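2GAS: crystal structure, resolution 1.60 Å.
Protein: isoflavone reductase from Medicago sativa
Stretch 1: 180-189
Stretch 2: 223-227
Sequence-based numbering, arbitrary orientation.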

ATOM      1  N   GLY A 180      10.281   2.721  21.363  1.00 17.10           N
ATOM      2  CA  GLY A 180       9.430   3.516  22.227  1.00 16.72           C
ATOM      3  C   GLY A 180       8.784   2.627  23.268  1.00 18.42           C
ATOM      4  O   GLY A 180       9.252   1.510  23.490  1.00 19.27           O
ATOM      5  N   ASP A 181       7.700   3.090  23.890  1.00 16.74           N
ATOM      6  CA  ASP A 181       7.058   2.286  24.932  1.00 19.16           C
ATOM      7  C   ASP A 181       6.142   1.168  24.445  1.00 18.29           C
ATOM      8  O   ASP A 181       5.681   0.349  25.242  1.00 19.50           O
ATOM      9  CB  ASP A 181       6.307   3.180  25.932  1.00 20.82           C
ATOM     10  CG  ASP A 181       5.073   3.839  25.347  1.00 23.63           C
ATOM     11  OD1 ASP A 181       4.332   4.477  26.126  1.00 24.92           O
ATOM     12  OD2 ASP A 181       4.832   3.734  24.128  1.00 23.24           O
ATOM     13  N   GLY A 182       5.884   1.125  23.140  1.00 17.10           N
ATOM     14  CA  GLY A 182       5.038   0.081  22.588  1.00 16.05           C
ATOM     15  C   GLY A 182       3.545   0.291  22.747  1.00 16.29           C
ATOM     16  O   GLY A 182       2.767  -0.630  22.510  1.00 17.86           O
ATOM     17  N   ASN A 183       3.130   1.492  23.142  1.00 17.36           N
ATOM     18  CA  ASN A 183       1.705   1.766  23.327  1.00 18.62           C
ATOM     19  C   ASN A 183       1.129   2.708  22.272  1.00 19.36           C
ATOM     20  O   ASN A 183       0.180   3.452  22.537  1.00 19.58           O
ATOM     21  CB  ASN A 183       1.460   2.336  24.731  1.00 18.16           C
ATOM     22  CG  ASN A 183       1.861   1.365  25.830  1.00 19.74           C
ATOM     23  OD1 ASN A 183       1.414   0.221  25.850  1.00 20.72           O
ATOM     24  ND2 ASN A 183       2.709   1.818  26.748  1.00 21.65           N
ATOM     25  N   VAL A 184       1.696   2.656  21.070  1.00 18.38           N
ATOM     26  CA  VAL A 184       1.250   3.494  19.963  1.00 18.65           C
ATOM     27  C   VAL A 184       0.549   2.624  18.925  1.00 17.19           C
ATOM     28  O   VAL A 184       1.129   1.674  18.405  1.00 17.84           O
ATOM     29  CB  VAL A 184       2.445   4.206  19.301  1.00 18.09           C
ATOM     30  CG1 VAL A 184       1.968   5.037  18.123  1.00 18.53           C
ATOM     31  CG2 VAL A 184       3.156   5.084  20.328  1.00 19.41           C
ATOM     32  N   LYS A 185      -0.702   2.954  18.631  1.00 18.44           N
ATOM     33  CA  LYS A 185      -1.480   2.182  17.672  1.00 17.61           C
ATOM     34  C   LYS A 185      -0.921   2.164  16.254  1.00 17.80           C
ATOM     35  O   LYS A 185      -0.453   3.178  15.735  1.00 17.90           O
ATOM     36  CB  LYS A 185      -2.921   2.702  17.629  1.00 18.57           C
ATOM     37  CG  LYS A 185      -3.748   2.398  18.870  1.00 19.74           C
ATOM     38  CD  LYS A 185      -4.183   0.945  18.913  1.00 18.86           C
ATOM     39  CE  LYS A 185      -5.122   0.693  20.091  1.00 21.30           C
ATOM     40  NZ  LYS A 185      -5.634  -0.704  20.127  1.00 19.77           N
ATOM     41  N   GLY A 186      -0.977   0.983  15.645  1.00 16.73           N
ATOM     42  CA  GLY A 186      -0.542   0.797  14.271  1.00 18.12           C
ATOM     43  C   GLY A 186      -1.732   0.170  13.565  1.00 17.64           C
ATOM     44  O   GLY A 186      -2.586  -0.411  14.234  1.00 18.92           O
ATOM     45  N   ALA A 187      -1.808   0.285  12.240  1.00 16.62           N
ATOM     46  CA  ALA A 187      -2.924  -0.293  11.481  1.00 15.98           C
ATOM     47  C   ALA A 187      -2.377  -1.312  10.487  1.00 17.23           C
ATOM     48  O   ALA A 187      -1.538  -0.977   9.653  1.00 16.87           O
ATOM     49  CB  ALA A 187      -3.691   0.814  10.752  1.00 17.03           C
ATOM     50  N   TYR A 188      -2.849  -2.555  10.585  1.00 15.52           N
ATOM     51  CA  TYR A 188      -2.387  -3.639   9.722  1.00 14.77           C
ATOM     52  C   TYR A 188      -3.472  -4.204   8.812  1.00 15.55           C
ATOM     53  O   TYR A 188      -4.632  -4.304   9.202  1.00 16.51           O
ATOM     54  CB  TYR A 188      -1.813  -4.773  10.575  1.00 14.44           C
ATOM     55  CG  TYR A 188      -0.705  -4.327  11.494  1.00 14.94           C
ATOM     56  CD1 TYR A 188      -0.987  -3.858  12.777  1.00 16.54           C
ATOM     57  CD2 TYR A 188       0.621  -4.327  11.068  1.00 15.67           C
ATOM     58  CE1 TYR A 188       0.025  -3.397  13.615  1.00 17.75           C
ATOM     59  CE2 TYR A 188       1.645  -3.865  11.899  1.00 17.21           C
ATOM     60  CZ  TYR A 188       1.338  -3.402  13.168  1.00 18.84           C
ATOM     61  OH  TYR A 188       2.344  -2.928  13.990  1.00 18.87           O
ATOM     62  N   VAL A 189      -3.076  -4.593   7.605  1.00 16.61           N
ATOM     63  CA  VAL A 189      -4.009  -5.140   6.627  1.00 16.11           C
ATOM     64  C   VAL A 189      -3.251  -6.045   5.657  1.00 14.81           C
ATOM     65  O   VAL A 189      -2.109  -5.750   5.290  1.00 14.88           O
ATOM     66  CB  VAL A 189      -4.717  -3.987   5.853  1.00 17.17           C
ATOM     67  CG1 VAL A 189      -3.685  -3.134   5.124  1.00 18.10           C
ATOM     68  CG2 VAL A 189      -5.737  -4.543   4.875  1.00 14.93           C
ATOM     69  N   GLN A 223       2.217  -1.966  19.438  1.00 15.44           N
ATOM     70  CA  GLN A 223       3.209  -3.029  19.331  1.00 16.14           C
ATOM     71  C   GLN A 223       3.108  -3.979  20.528  1.00 16.12           C
ATOM     72  O   GLN A 223       3.315  -5.187  20.397  1.00 17.72           O
ATOM     73  CB  GLN A 223       4.621  -2.443  19.230  1.00 16.88           C
ATOM     74  CG  GLN A 223       5.699  -3.497  19.005  1.00 20.72           C
ATOM     75  CD  GLN A 223       5.626  -4.150  17.632  1.00 23.78           C
ATOM     76  OE1 GLN A 223       4.604  -4.080  16.940  1.00 25.82           O
ATOM     77  NE2 GLN A 223       6.716  -4.802  17.238  1.00 26.53           N
ATOM     78  N   ASN A 224       2.779  -3.440  21.697  1.00 16.58           N
ATOM     79  CA  ASN A 224       2.637  -4.275  22.890  1.00 18.28           C
ATOM     80  C   ASN A 224       1.472  -5.240  22.696  1.00 17.75           C
ATOM     81  O   ASN A 224       1.533  -6.396  23.121  1.00 17.30           O
ATOM     82  CB  ASN A 224       2.394  -3.408  24.132  1.00 18.72           C
ATOM     83  CG  ASN A 224       3.662  -2.739  24.640  1.00 21.04           C
ATOM     84  OD1 ASN A 224       3.608  -1.773  25.410  1.00 23.25           O
ATOM     85  ND2 ASN A 224       4.810  -3.255  24.226  1.00 18.79           N
ATOM     86  N   GLU A 225       0.401  -4.761  22.065  1.00 17.57           N
ATOM     87  CA  GLU A 225      -0.767  -5.601  21.808  1.00 17.58           C
ATOM     88  C   GLU A 225      -0.440  -6.677  20.771  1.00 17.71           C
ATOM     89  O   GLU A 225      -0.900  -7.811  20.881  1.00 17.99           O
ATOM     90  CB  GLU A 225      -1.945  -4.735  21.353  1.00 17.10           C
ATOM     91  CG  GLU A 225      -2.547  -3.918  22.492  1.00 19.33           C
ATOM     92  CD  GLU A 225      -3.560  -2.886  22.031  1.00 22.83           C
ATOM     93  OE1 GLU A 225      -4.391  -2.461  22.863  1.00 26.47           O
ATOM     94  OE2 GLU A 225      -3.524  -2.488  20.850  1.00 17.64           O
ATOM     95  N   VAL A 226       0.358  -6.319  19.767  1.00 16.74           N
ATOM     96  CA  VAL A 226       0.763  -7.271  18.732  1.00 16.73           C
ATOM     97  C   VAL A 226       1.584  -8.393  19.377  1.00 16.57           C
ATOM     98  O   VAL A 226       1.336  -9.582  19.151  1.00 18.89           O
ATOM     99  CB  VAL A 226       1.632  -6.578  17.641  1.00 16.75           C
ATOM    100  CG1 VAL A 226       2.319  -7.621  16.768  1.00 18.85           C
ATOM    101  CG2 VAL A 226       0.755  -5.673  16.772  1.00 17.48           C
ATOM    102  N   ILE A 227       2.560  -8.004  20.190  1.00 17.01           N
ATOM    103  CA  ILE A 227       3.425  -8.964  20.870  1.00 17.10           C
ATOM    104  C   ILE A 227       2.630  -9.879  21.803  1.00 18.42           C
ATOM    105  O   ILE A 227       2.867 -11.087  21.848  1.00 16.96           O
ATOM    106  CB  ILE A 227       4.534  -8.225  21.659  1.00 16.37           C
ATOM    107  CG1 ILE A 227       5.494  -7.547  20.677  1.00 19.07           C
ATOM    108  CG2 ILE A 227       5.289  -9.199  22.559  1.00 16.82           C
ATOM    109  CD1 ILE A 227       6.506  -6.633  21.335  1.00 21.46           C
TER
HETATM  110  O   HOH W   1       3.480   0.781  19.552  1.00 15.81           O
HETATM  111  O   HOH W   2       4.386  -5.486  14.365  1.00 22.55           O

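The most unusual feature of this contact is a glycine carbonyl that receives the start of a helical segment: Gly 182 O accepts a hydrogen bond of 2.9 Å from Asn 224 N, with a nearly straight N-H...O angle of 157°. Backbone amides in the first turn of a helix have no partner within that turn, and a loop from elsewhere in the chain can supply one. Close packing makes this possible, for Gly 182 CA and Gln 223 CA lie 4.9 Å apart. Glycine suits the position on two counts. Its phi/psi of 80/12 would jam a CB against the preceding carbonyl, and an ideal CB would point toward the helix and clash with the side chain of Asn 224.

The neighbouring amide is served by solvent. Water 1 accepts from both Gln 223 N and Val 184 N, at 3.0 Å each, and so bridges the backbones of the two stretches. The loop is also braced internally: Asp 181 OD2 accepts from Asn 183 N at 3.0 Å, while Asp 181 OD1 accepts from Asn 183 ND2 at 3.2 Å.

Farther along, charge joins the stretches. The CA-to-CB bond of Lys 185 points away from the helix, yet its long side chain, m at chi1 and chi2 and then extended, brings NZ within 2.9 Å of Glu 225 OE2 in a salt bridge. Glu 225 starts sideways and likewise reaches inward with its end.

The CA-to-CB bond of buried Tyr 188, by contrast, points toward the helix. Its CE1 packs 4.0 Å from Val 226 CG2, an apolar contact between two buried residues, while its hydroxyl meets water 2 (OH to water, 3.3 Å). That water donates to Gln 223 OE1 at 2.9 Å, linking the two side chains across a gap. The whole interface buries just 337 Å², combining backbone, solvent, charge and apolar packing.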